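Local coordinates for protein putative short-chain dehydrogenase/reductase (Burkholderia xenovorans, PDB 5IZ4) that probably acts as an NADPH-dependent oxidoreductase of the short-chain dehydrogenase/reductase family and holds ADP in its nucleotide-binding pocket, at residues Val18-Ala23 with Leu69-Asp74; Leu32-Ala37 with Ala97-Ala102; Val41-Phe46 with Ala59-Ala64; His83-Val88 with Tyr133-Ala138. All blocks are in the same frame, centred on the assembly; numbering follows the deposited sequence. Where two conformers were deposited one is given.

Interaction 1: residues Val18-Ala23 with Leu69-Asp74; sequences VITGSA and LIFDAD. With ADP (adenosine-5'-diphosphate), chain B.
Val18 of strand 18-20 meets Phe71 of strand 69-72 although the two strand axes come no closer than 9.3 Å, their N-to-C directions 41° apart, because strand 40-45 runs between them in the parallel sheet. No hydrogen bond joins them; the span is bridged by the Phe71 ring. Its CG sits between the backbone N and the carbonyl carbon (chi1 65°), which carries the ring across to the other strand. Phe71 CE2 lies 3.8 Å from Val18 CG1, the two side chains crossing at about a right angle. Further on, Phe71 CZ is 4.1 Å from Ile19 O, and the methyl Thr20 CG2 stands at the ring edge. Thr20 OG1 has its own partner, the backbone N of Ala102. Beyond both strands the segments turn to ADP: Asp74 OD1 accepts a bond from the adenine amine N6 (2.9 Å, 156° at the hydrogen) and another from Gly76 N, so two donors fix this oxygen, while Gly21 CA lies 3.6 Å from the ribose O4' of ADP. Ala42 of the intervening strand and Ala84 and Met87 of helix 78-92 also pack against Phe71, which thus lies between sheet and helix; Ile19 leans on Ala31 of helix 25-36.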
# COMPACT_ATOMS: atom_id res chain seq x y z
N VAL A 18 9.13 -26.63 10.78
CA VAL A 18 10.56 -26.32 10.76
C VAL A 18 10.73 -24.84 11.07
O VAL A 18 10.10 -23.99 10.43
CB VAL A 18 11.18 -26.67 9.40
CG1 VAL A 18 12.68 -26.30 9.38
CG2 VAL A 18 10.98 -28.16 9.08
N ILE A 19 11.58 -24.52 12.05
CA ILE A 19 11.76 -23.13 12.50
C ILE A 19 13.25 -22.79 12.41
O ILE A 19 14.05 -23.39 13.14
CB ILE A 19 11.24 -22.92 13.93
CG1 ILE A 19 9.77 -23.38 14.09
CG2 ILE A 19 11.38 -21.46 14.36
CD1 ILE A 19 9.62 -24.78 14.71
N THR A 20 13.61 -21.85 11.54
CA THR A 20 14.98 -21.33 11.64
C THR A 20 15.01 -20.17 12.63
O THR A 20 13.98 -19.61 13.00
CB THR A 20 15.53 -20.85 10.29
OG1 THR A 20 14.81 -19.70 9.83
CG2 THR A 20 15.48 -21.97 9.24
N GLY A 21 16.21 -19.82 13.08
CA GLY A 21 16.31 -18.82 14.12
C GLY A 21 15.63 -19.25 15.40
O GLY A 21 15.12 -18.41 16.15
N SER A 22 15.62 -20.55 15.67
CA SER A 22 14.79 -21.10 16.73
C SER A 22 15.45 -21.07 18.10
O SER A 22 14.81 -21.46 19.08
CB SER A 22 14.39 -22.55 16.40
OG SER A 22 13.34 -22.97 17.26
N ALA A 23 16.69 -20.60 18.19
CA ALA A 23 17.39 -20.60 19.48
C ALA A 23 16.91 -19.51 20.42
O ALA A 23 17.17 -19.60 21.63
CB ALA A 23 18.89 -20.44 19.26
N LEU A 69 13.57 -32.29 17.16
CA LEU A 69 14.95 -32.52 16.75
C LEU A 69 15.59 -31.15 16.62
O LEU A 69 14.91 -30.17 16.32
CB LEU A 69 15.05 -33.32 15.44
CG LEU A 69 14.71 -32.76 14.05
CD1 LEU A 69 15.80 -31.84 13.51
CD2 LEU A 69 14.52 -33.93 13.11
N ILE A 70 16.90 -31.08 16.85
CA ILE A 70 17.65 -29.84 16.66
C ILE A 70 18.54 -30.03 15.46
O ILE A 70 19.24 -31.04 15.35
CB ILE A 70 18.48 -29.48 17.90
CG1 ILE A 70 17.59 -29.26 19.13
CG2 ILE A 70 19.31 -28.23 17.63
CD1 ILE A 70 18.38 -28.86 20.37
N PHE A 71 18.55 -29.04 14.56
CA PHE A 71 19.52 -29.04 13.48
C PHE A 71 20.33 -27.75 13.52
O PHE A 71 19.83 -26.69 13.91
CB PHE A 71 18.84 -29.22 12.11
CG PHE A 71 17.91 -28.09 11.71
CD1 PHE A 71 18.40 -26.98 11.03
CD2 PHE A 71 16.55 -28.17 11.97
CE1 PHE A 71 17.54 -25.95 10.64
CE2 PHE A 71 15.69 -27.14 11.59
CZ PHE A 71 16.19 -26.04 10.92
N ASP A 72 21.61 -27.86 13.15
CA ASP A 72 22.43 -26.69 12.91
C ASP A 72 22.31 -26.29 11.45
O ASP A 72 22.31 -27.15 10.56
CB ASP A 72 23.90 -26.94 13.24
CG ASP A 72 24.16 -27.13 14.72
OD1 ASP A 72 23.23 -27.02 15.54
OD2 ASP A 72 25.33 -27.38 15.06
N ALA A 73 22.22 -24.98 11.19
CA ALA A 73 22.31 -24.49 9.82
C ALA A 73 22.62 -23.00 9.82
O ALA A 73 21.98 -22.22 10.52
CB ALA A 73 21.00 -24.74 9.06
N ASP A 74 23.62 -22.63 9.04
CA ASP A 74 23.84 -21.24 8.65
C ASP A 74 23.04 -21.09 7.36
O ASP A 74 23.44 -21.60 6.32
CB ASP A 74 25.34 -20.98 8.46
CG ASP A 74 25.66 -19.57 7.99
OD1 ASP A 74 24.77 -18.87 7.49
OD2 ASP A 74 26.84 -19.16 8.09
PB ADP B . 14.05 -11.92 16.86
O1B ADP B . 14.36 -12.35 15.38
O2B ADP B . 13.42 -13.00 17.79
O3B ADP B . 13.49 -10.47 17.07
PA ADP B . 16.83 -12.98 17.49
O1A ADP B . 18.28 -12.37 17.07
O2A ADP B . 16.92 -13.75 18.85
O3A ADP B . 15.79 -11.79 17.36
O5' ADP B . 16.67 -14.05 16.24
C5' ADP B . 17.66 -14.19 15.21
C4' ADP B . 18.05 -15.67 15.23
O4' ADP B . 18.67 -16.05 13.94
C3' ADP B . 19.10 -16.03 16.32
O3' ADP B . 18.89 -17.31 16.83
C2' ADP B . 20.40 -16.01 15.46
O2' ADP B . 21.35 -16.82 16.16
C1' ADP B . 19.91 -16.69 14.20
N9 ADP B . 20.84 -16.46 13.07
C8 ADP B . 21.65 -15.35 12.79
N7 ADP B . 22.34 -15.54 11.69
C5 ADP B . 22.00 -16.80 11.24
C6 ADP B . 22.40 -17.54 10.15
N6 ADP B . 23.32 -17.04 9.28
N1 ADP B . 21.89 -18.76 9.96
C2 ADP B . 20.99 -19.24 10.84
N3 ADP B . 20.55 -18.60 11.91
C4 ADP B . 21.07 -17.38 12.09

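Interaction 2: residues Leu32-Ala37 with Ala97-Ala102; sequences LRFAQA and ALINCA. With ADP (adenosine-5'-diphosphate), chain B.
Phe34 of helix 25-36 reaches Ala97 and Ile99 of strand 97-100, a helix-on-sheet contact of the Rossmann fold in which the first helix after the glycine-rich turn lies against the parallel sheet. The phenyl group leaves the helix with CG anti to the carbonyl carbon (chi1 -85°), and its outer end does the touching: Phe34 CZ lies 4.1 Å from Ile99 CD1, Phe34 CE2 4.3 Å from Ala97 CB. Both methyls approach the ring obliquely. Ile99 comes from the opposite direction, and the second turn of its chain (chi2 -68°) lays CD1 against the ring end, nearly as close to CE1 as to CZ. All three residues are buried and the contact is wholly apolar. Trp39 and Trp246 meet the Phe34 ring edge-to-face, and Thr249 of helix 238-250 also packs on it, so helix 238-250 shares this side of the sheet. Beyond the strand, Cys101, Ala102 and Gly103 line the ADP pocket; with Asn100 they match the NNAG motif of classical short-chain dehydrogenases. Asn100 ND2 is bonded to Asn157 OD1, Gly103 N bonds to ADP, and Ala102 borders the nucleotide with its CB 3.5 Å from adenine N3 and its CA 3.4 Å from the ribose O4' of ADP.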
# COMPACT_ATOMS: atom_id res chain seq x y z
N LEU A 32 7.85 -23.17 20.45
CA LEU A 32 7.04 -23.53 21.61
C LEU A 32 5.55 -23.55 21.27
O LEU A 32 4.83 -24.47 21.67
CB LEU A 32 7.32 -22.55 22.76
CG LEU A 32 6.64 -22.89 24.09
CD1 LEU A 32 6.95 -24.32 24.53
CD2 LEU A 32 7.04 -21.89 25.17
N ARG A 33 5.08 -22.55 20.53
CA ARG A 33 3.66 -22.48 20.21
C ARG A 33 3.22 -23.66 19.35
O ARG A 33 2.15 -24.24 19.57
CB ARG A 33 3.33 -21.17 19.49
CG ARG A 33 1.85 -21.02 19.15
CD ARG A 33 1.03 -21.05 20.43
NE ARG A 33 -0.42 -20.99 20.20
CZ ARG A 33 -1.18 -22.06 19.98
NH1 ARG A 33 -0.64 -23.27 19.92
NH2 ARG A 33 -2.49 -21.92 19.81
N PHE A 34 4.04 -24.05 18.37
CA PHE A 34 3.71 -25.23 17.58
C PHE A 34 3.78 -26.49 18.45
O PHE A 34 2.95 -27.39 18.31
CB PHE A 34 4.62 -25.34 16.35
CG PHE A 34 4.12 -24.53 15.17
CD1 PHE A 34 4.35 -23.17 15.10
CD2 PHE A 34 3.41 -25.14 14.14
CE1 PHE A 34 3.87 -22.42 14.03
CE2 PHE A 34 2.94 -24.40 13.06
CZ PHE A 34 3.17 -23.04 13.00
N ALA A 35 4.74 -26.55 19.38
CA ALA A 35 4.80 -27.68 20.30
C ALA A 35 3.53 -27.77 21.14
O ALA A 35 3.00 -28.87 21.38
CB ALA A 35 6.03 -27.56 21.20
N GLN A 36 3.02 -26.63 21.60
CA GLN A 36 1.78 -26.61 22.38
C GLN A 36 0.58 -27.08 21.57
O GLN A 36 -0.40 -27.57 22.14
CB GLN A 36 1.56 -25.20 22.93
CG GLN A 36 2.52 -24.89 24.08
CD GLN A 36 2.65 -23.41 24.39
OE1 GLN A 36 2.32 -22.55 23.57
NE2 GLN A 36 3.16 -23.11 25.58
N ALA A 37 0.65 -26.95 20.25
CA ALA A 37 -0.41 -27.41 19.36
C ALA A 37 -0.31 -28.89 19.04
O ALA A 37 -1.17 -29.42 18.32
CB ALA A 37 -0.38 -26.59 18.07
N ALA A 97 4.96 -26.88 7.75
CA ALA A 97 5.13 -25.44 7.88
C ALA A 97 6.61 -25.14 8.03
O ALA A 97 7.33 -25.91 8.66
CB ALA A 97 4.35 -24.88 9.07
N LEU A 98 7.05 -24.02 7.45
CA LEU A 98 8.40 -23.51 7.62
C LEU A 98 8.26 -22.07 8.11
O LEU A 98 7.59 -21.27 7.47
CB LEU A 98 9.19 -23.55 6.30
CG LEU A 98 10.49 -22.74 6.28
CD1 LEU A 98 11.52 -23.35 7.22
CD2 LEU A 98 11.02 -22.68 4.84
N ILE A 99 8.89 -21.76 9.24
CA ILE A 99 8.87 -20.41 9.80
C ILE A 99 10.30 -19.88 9.73
O ILE A 99 11.18 -20.32 10.48
CB ILE A 99 8.34 -20.38 11.23
CG1 ILE A 99 7.19 -21.38 11.44
CG2 ILE A 99 7.87 -18.96 11.59
CD1 ILE A 99 5.90 -21.05 10.68
N ASN A 100 10.54 -18.93 8.82
CA ASN A 100 11.88 -18.38 8.59
C ASN A 100 12.13 -17.24 9.57
O ASN A 100 11.83 -16.08 9.29
CB ASN A 100 12.02 -17.90 7.15
CG ASN A 100 12.09 -19.04 6.16
OD1 ASN A 100 12.97 -19.89 6.24
ND2 ASN A 100 11.14 -19.09 5.22
N CYS A 101 12.72 -17.56 10.73
CA CYS A 101 13.05 -16.55 11.73
C CYS A 101 14.53 -16.24 11.82
O CYS A 101 14.91 -15.33 12.56
CB CYS A 101 12.55 -16.97 13.12
SG CYS A 101 10.82 -17.52 13.15
N ALA A 102 15.38 -16.97 11.10
CA ALA A 102 16.80 -16.65 11.11
C ALA A 102 17.01 -15.26 10.53
O ALA A 102 16.42 -14.91 9.50
CB ALA A 102 17.57 -17.69 10.29
PB ADP B . 14.05 -11.92 16.86
O1B ADP B . 14.36 -12.35 15.38
O2B ADP B . 13.42 -13.00 17.79
O3B ADP B . 13.49 -10.47 17.07
PA ADP B . 16.83 -12.98 17.49
O1A ADP B . 18.28 -12.37 17.07
O2A ADP B . 16.92 -13.75 18.85
O3A ADP B . 15.79 -11.79 17.36
O5' ADP B . 16.67 -14.05 16.24
C5' ADP B . 17.66 -14.19 15.21
C4' ADP B . 18.05 -15.67 15.23
O4' ADP B . 18.67 -16.05 13.94
C3' ADP B . 19.10 -16.03 16.32
O3' ADP B . 18.89 -17.31 16.83
C2' ADP B . 20.40 -16.01 15.46
O2' ADP B . 21.35 -16.82 16.16
C1' ADP B . 19.91 -16.69 14.20
N9 ADP B . 20.84 -16.46 13.07
C8 ADP B . 21.65 -15.35 12.79
N7 ADP B . 22.34 -15.54 11.69
C5 ADP B . 22.00 -16.80 11.24
C6 ADP B . 22.40 -17.54 10.15
N6 ADP B . 23.32 -17.04 9.28
N1 ADP B . 21.89 -18.76 9.96
C2 ADP B . 20.99 -19.24 10.84
N3 ADP B . 20.55 -18.60 11.91
C4 ADP B . 21.07 -17.38 12.09

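Interaction 3: residues Val41-Phe46 with Ala59-Ala64; sequences VAIGNF and ALCRDA. With ADP (adenosine-5'-diphosphate), chain B.
Val41 and Ile43 of strand 40-45 both press on Cys61 of helix 51-63, within the beta-alpha-beta unit that runs on to strand 68-72. Val41 CG2 lies 4.0 Å from Cys61 CB and almost as near the sulfur, while Ile43 CD1 approaches Cys61 SG at 4.3 Å. Cys61 SG, anti to the carbonyl carbon (chi1 -70°), lies alongside the two methyls, both of which reach it from the strand side, and Ala31 and Ala35 of helix 25-36 also pack on the Cys61 side chain. Just past the other end of the strand, Phe46 can be followed atom by atom along ADP. Its CB stands 3.7 Å from the ribose O2' of ADP. CG, anti to the backbone N (chi1 -177°), lies 3.6 Å from adenine C4. On one side of the ring CD1 meets adenine N1 at 3.5 Å, and CE1 follows at 3.4 Å from C6; on the other, CD2 borders O2' and CE2 is 3.8 Å from N7. CZ, the tip, lies about as far from the amine N6 as from C6. One ring face thus takes the base, with adenine C5 3.6 Å above the ring plane over its centre. Thr50 OG1 bonds Asn45 OD1, and Asn45 ND2 is bonded to Asp47 O and Asp72 OD1, bonds that anchor the strand end next to Phe46. The strand-helix contact rests on dispersion and burial alone, with no hydrogen bond across it; Phe46 likewise offers the base a flat apolar surface, leaving recognition of the adenine amine to Asp74.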
# COMPACT_ATOMS: atom_id res chain seq x y z
N VAL A 41 8.43 -30.45 16.07
CA VAL A 41 9.15 -29.22 15.74
C VAL A 41 10.60 -29.56 15.43
O VAL A 41 11.25 -30.30 16.18
CB VAL A 41 9.03 -28.16 16.84
CG1 VAL A 41 7.58 -27.69 16.94
CG2 VAL A 41 9.48 -28.71 18.19
N ALA A 42 11.08 -29.06 14.29
CA ALA A 42 12.50 -29.11 13.94
C ALA A 42 13.10 -27.76 14.32
O ALA A 42 12.79 -26.73 13.71
CB ALA A 42 12.68 -29.42 12.45
N ILE A 43 13.94 -27.77 15.35
CA ILE A 43 14.43 -26.56 15.99
C ILE A 43 15.74 -26.16 15.32
O ILE A 43 16.76 -26.84 15.46
CB ILE A 43 14.61 -26.78 17.50
CG1 ILE A 43 13.22 -26.87 18.16
CG2 ILE A 43 15.41 -25.66 18.15
CD1 ILE A 43 13.26 -27.56 19.50
N GLY A 44 15.71 -25.07 14.57
CA GLY A 44 16.89 -24.65 13.85
C GLY A 44 17.82 -23.81 14.69
O GLY A 44 17.51 -22.67 15.03
N ASN A 45 18.97 -24.39 15.04
CA ASN A 45 20.01 -23.71 15.78
C ASN A 45 21.03 -23.13 14.81
O ASN A 45 21.30 -23.71 13.75
CB ASN A 45 20.71 -24.69 16.73
CG ASN A 45 21.83 -24.04 17.51
OD1 ASN A 45 21.59 -23.13 18.29
ND2 ASN A 45 23.05 -24.52 17.31
N PHE A 46 21.61 -21.99 15.18
CA PHE A 46 22.62 -21.35 14.33
C PHE A 46 23.97 -22.08 14.45
O PHE A 46 24.38 -22.79 13.52
CB PHE A 46 22.76 -19.87 14.69
CG PHE A 46 23.74 -19.10 13.83
CD1 PHE A 46 24.13 -19.58 12.58
CD2 PHE A 46 24.28 -17.90 14.28
CE1 PHE A 46 25.04 -18.87 11.80
CE2 PHE A 46 25.19 -17.19 13.50
CZ PHE A 46 25.57 -17.67 12.27
N ALA A 59 13.97 -28.44 25.32
CA ALA A 59 13.45 -28.99 26.56
C ALA A 59 12.04 -28.47 26.83
O ALA A 59 11.17 -29.23 27.28
CB ALA A 59 14.38 -28.64 27.73
N LEU A 60 11.81 -27.19 26.56
CA LEU A 60 10.47 -26.63 26.77
C LEU A 60 9.45 -27.21 25.80
O LEU A 60 8.29 -27.44 26.17
CB LEU A 60 10.54 -25.11 26.66
CG LEU A 60 11.32 -24.40 27.75
CD1 LEU A 60 11.43 -22.92 27.42
CD2 LEU A 60 10.67 -24.62 29.11
N CYS A 61 9.86 -27.42 24.54
CA CYS A 61 8.95 -28.00 23.56
C CYS A 61 8.59 -29.44 23.91
O CYS A 61 7.45 -29.88 23.70
CB CYS A 61 9.56 -27.93 22.16
SG CYS A 61 9.66 -26.29 21.47
N ARG A 62 9.57 -30.20 24.41
CA ARG A 62 9.28 -31.57 24.84
C ARG A 62 8.37 -31.58 26.06
O ARG A 62 7.52 -32.46 26.20
CB ARG A 62 10.59 -32.31 25.14
CG ARG A 62 11.39 -32.64 23.90
CD ARG A 62 12.74 -33.21 24.26
NE ARG A 62 12.69 -34.59 24.74
CZ ARG A 62 12.70 -35.66 23.94
NH1 ARG A 62 12.72 -35.50 22.62
NH2 ARG A 62 12.68 -36.88 24.46
N ASP A 63 8.57 -30.62 26.97
CA ASP A 63 7.69 -30.50 28.13
C ASP A 63 6.27 -30.17 27.69
O ASP A 63 5.30 -30.60 28.33
CB ASP A 63 8.22 -29.43 29.07
CG ASP A 63 7.30 -29.18 30.24
OD1 ASP A 63 7.40 -29.94 31.23
OD2 ASP A 63 6.49 -28.24 30.17
N ALA A 64 6.13 -29.40 26.61
CA ALA A 64 4.84 -29.11 26.00
C ALA A 64 4.26 -30.32 25.29
O ALA A 64 3.11 -30.26 24.86
CB ALA A 64 4.97 -27.95 25.02
PB ADP B . 14.05 -11.92 16.86
O1B ADP B . 14.36 -12.35 15.38
O2B ADP B . 13.42 -13.00 17.79
O3B ADP B . 13.49 -10.47 17.07
PA ADP B . 16.83 -12.98 17.49
O1A ADP B . 18.28 -12.37 17.07
O2A ADP B . 16.92 -13.75 18.85
O3A ADP B . 15.79 -11.79 17.36
O5' ADP B . 16.67 -14.05 16.24
C5' ADP B . 17.66 -14.19 15.21
C4' ADP B . 18.05 -15.67 15.23
O4' ADP B . 18.67 -16.05 13.94
C3' ADP B . 19.10 -16.03 16.32
O3' ADP B . 18.89 -17.31 16.83
C2' ADP B . 20.40 -16.01 15.46
O2' ADP B . 21.35 -16.82 16.16
C1' ADP B . 19.91 -16.69 14.20
N9 ADP B . 20.84 -16.46 13.07
C8 ADP B . 21.65 -15.35 12.79
N7 ADP B . 22.34 -15.54 11.69
C5 ADP B . 22.00 -16.80 11.24
C6 ADP B . 22.40 -17.54 10.15
N6 ADP B . 23.32 -17.04 9.28
N1 ADP B . 21.89 -18.76 9.96
C2 ADP B . 20.99 -19.24 10.84
N3 ADP B . 20.55 -18.60 11.91
C4 ADP B . 21.07 -17.38 12.09

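Interaction 4: residues His83-Val88 with Tyr133-Ala138; sequences HAVDMV and YQMTRA
Ala84 is the first residue of helix 83-88 to meet helix 133-138, its CB lying 4.2 Å from the terminal methyl CE of Met135. That methyl gets there through a bend: Met135 leaves its helix with CG anti to the backbone N and then turns at chi2 (65°), which swings CE across to the facing helix. Val85, next along, carries most of the contact and uses both branches. Val85 CG2 packs on Met135 CE at 4.0 Å and on Ala138 CB at 3.8 Å; Val85 CG1, anti to the backbone N (chi1 167°), touches the backbone oxygen Ala138 O at 3.6 Å. Small Ala138 lets the backbones approach, with 6.5 Å between the CA atoms of Val85 and Ala138 and 9.9 Å between the axes, which run in roughly the same direction at a crossing angle of -35°. The pair consists of two neighbouring helices on one side of the Rossmann-fold sheet, and the longer one, 118-146, is also an assembly surface: Arg137 NH1 bonds to the backbone oxygens of Phe113 and Ile116 of the second subunit, while its NH2 forms a salt bridge with Asp78 at the start of helix 78-92. Further along the first segment, Met87, in the conformer given, packs on Leu69 of strand 68-72. Val88, one residue later, rests on Val16 and Val18 of strand 16-20.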
# COMPACT_ATOMS: atom_id res chain seq x y z
N HIS A 83 20.97 -29.83 3.90
CA HIS A 83 21.23 -30.83 4.93
C HIS A 83 20.16 -30.80 6.02
O HIS A 83 19.72 -31.85 6.50
CB HIS A 83 22.61 -30.61 5.54
CG HIS A 83 22.99 -31.66 6.54
ND1 HIS A 83 22.62 -31.60 7.87
CD2 HIS A 83 23.73 -32.79 6.41
CE1 HIS A 83 23.10 -32.65 8.51
NE2 HIS A 83 23.78 -33.38 7.65
N ALA A 84 19.73 -29.60 6.41
CA ALA A 84 18.71 -29.47 7.45
C ALA A 84 17.41 -30.14 7.02
O ALA A 84 16.80 -30.90 7.79
CB ALA A 84 18.48 -28.00 7.78
N VAL A 85 16.98 -29.88 5.78
CA VAL A 85 15.75 -30.51 5.29
C VAL A 85 15.93 -32.01 5.18
O VAL A 85 15.00 -32.78 5.46
CB VAL A 85 15.32 -29.86 3.97
CG1 VAL A 85 14.25 -30.68 3.29
CG2 VAL A 85 14.83 -28.44 4.22
N ASP A 86 17.13 -32.47 4.78
CA ASP A 86 17.39 -33.90 4.74
C ASP A 86 17.23 -34.53 6.12
O ASP A 86 16.71 -35.65 6.24
CB ASP A 86 18.80 -34.18 4.21
CG ASP A 86 18.90 -34.02 2.71
OD1 ASP A 86 17.84 -33.93 2.05
OD2 ASP A 86 20.04 -33.98 2.19
N MET A 87 17.70 -33.85 7.16
CA MET A 87 17.57 -34.39 8.51
C MET A 87 16.11 -34.50 8.92
O MET A 87 15.70 -35.51 9.51
CB MET A 87 18.35 -33.51 9.51
CG MET A 87 18.31 -34.00 10.95
SD MET A 87 19.16 -32.91 12.12
CE MET A 87 20.74 -32.71 11.29
N VAL A 88 15.31 -33.48 8.61
CA VAL A 88 13.88 -33.51 8.90
C VAL A 88 13.18 -34.59 8.09
O VAL A 88 12.34 -35.33 8.61
CB VAL A 88 13.28 -32.12 8.64
CG1 VAL A 88 11.76 -32.12 8.90
CG2 VAL A 88 13.98 -31.07 9.49
N TYR A 133 15.35 -17.36 1.32
CA TYR A 133 15.01 -18.02 0.06
C TYR A 133 15.57 -19.44 0.00
O TYR A 133 14.88 -20.38 -0.43
CB TYR A 133 15.53 -17.21 -1.12
CG TYR A 133 15.32 -17.91 -2.43
CD1 TYR A 133 16.33 -18.68 -3.01
CD2 TYR A 133 14.09 -17.84 -3.09
CE1 TYR A 133 16.14 -19.34 -4.21
CE2 TYR A 133 13.89 -18.49 -4.30
CZ TYR A 133 14.92 -19.25 -4.85
OH TYR A 133 14.71 -19.91 -6.03
N GLN A 134 16.83 -19.62 0.39
CA GLN A 134 17.46 -20.93 0.26
C GLN A 134 16.78 -21.96 1.17
O GLN A 134 16.61 -23.12 0.78
CB GLN A 134 18.96 -20.83 0.56
CG GLN A 134 19.72 -20.12 -0.57
CD GLN A 134 21.23 -20.03 -0.34
OE1 GLN A 134 22.00 -19.96 -1.31
NE2 GLN A 134 21.66 -19.98 0.92
N MET A 135 16.38 -21.54 2.37
CA MET A 135 15.67 -22.45 3.27
C MET A 135 14.31 -22.82 2.69
O MET A 135 13.93 -24.00 2.69
CB MET A 135 15.52 -21.80 4.64
CG MET A 135 15.12 -22.77 5.73
SD MET A 135 16.43 -23.99 6.02
CE MET A 135 15.45 -25.32 6.70
N THR A 136 13.58 -21.82 2.20
CA THR A 136 12.27 -22.07 1.61
C THR A 136 12.39 -23.01 0.41
O THR A 136 11.66 -24.00 0.32
CB THR A 136 11.63 -20.75 1.19
OG1 THR A 136 11.50 -19.88 2.33
CG2 THR A 136 10.25 -21.02 0.63
N ARG A 137 13.33 -22.72 -0.50
CA ARG A 137 13.54 -23.58 -1.66
C ARG A 137 13.85 -25.01 -1.25
O ARG A 137 13.35 -25.96 -1.87
CB ARG A 137 14.68 -23.03 -2.53
CG ARG A 137 15.07 -23.98 -3.67
CD ARG A 137 16.14 -23.39 -4.62
NE ARG A 137 17.42 -23.13 -3.95
CZ ARG A 137 18.41 -22.43 -4.48
NH1 ARG A 137 18.30 -21.93 -5.70
NH2 ARG A 137 19.54 -22.25 -3.79
N ALA A 138 14.70 -25.19 -0.23
CA ALA A 138 15.06 -26.54 0.19
C ALA A 138 13.85 -27.32 0.70
O ALA A 138 13.75 -28.53 0.48
CB ALA A 138 16.15 -26.50 1.26

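Interactions 1, 2 and 3 share the parallel sheet and all border ADP, their centres 9 to 10 Å apart. Probable backbone hydrogen bonds stitch them: Val18 O to Ile99 N (2.8 Å) joins interactions 1 and 2, Phe71 O to Asn45 N (2.7 Å) interactions 1 and 3. On one side of the sheet, interactions 2 and 3 meet where Ala35 CB lies 3.7 Å from Cys61 CB. On the other, interaction 4 backs interaction 1, with Phe71 CD1 3.4 Å from Ala84 CB and Thr20 CG2 3.6 Å from Met135 CG. Interaction 4 does not touch the nucleotide; its Met135 side chain is about 8 Å from ADP and packs near Val75, a residue binding ADP.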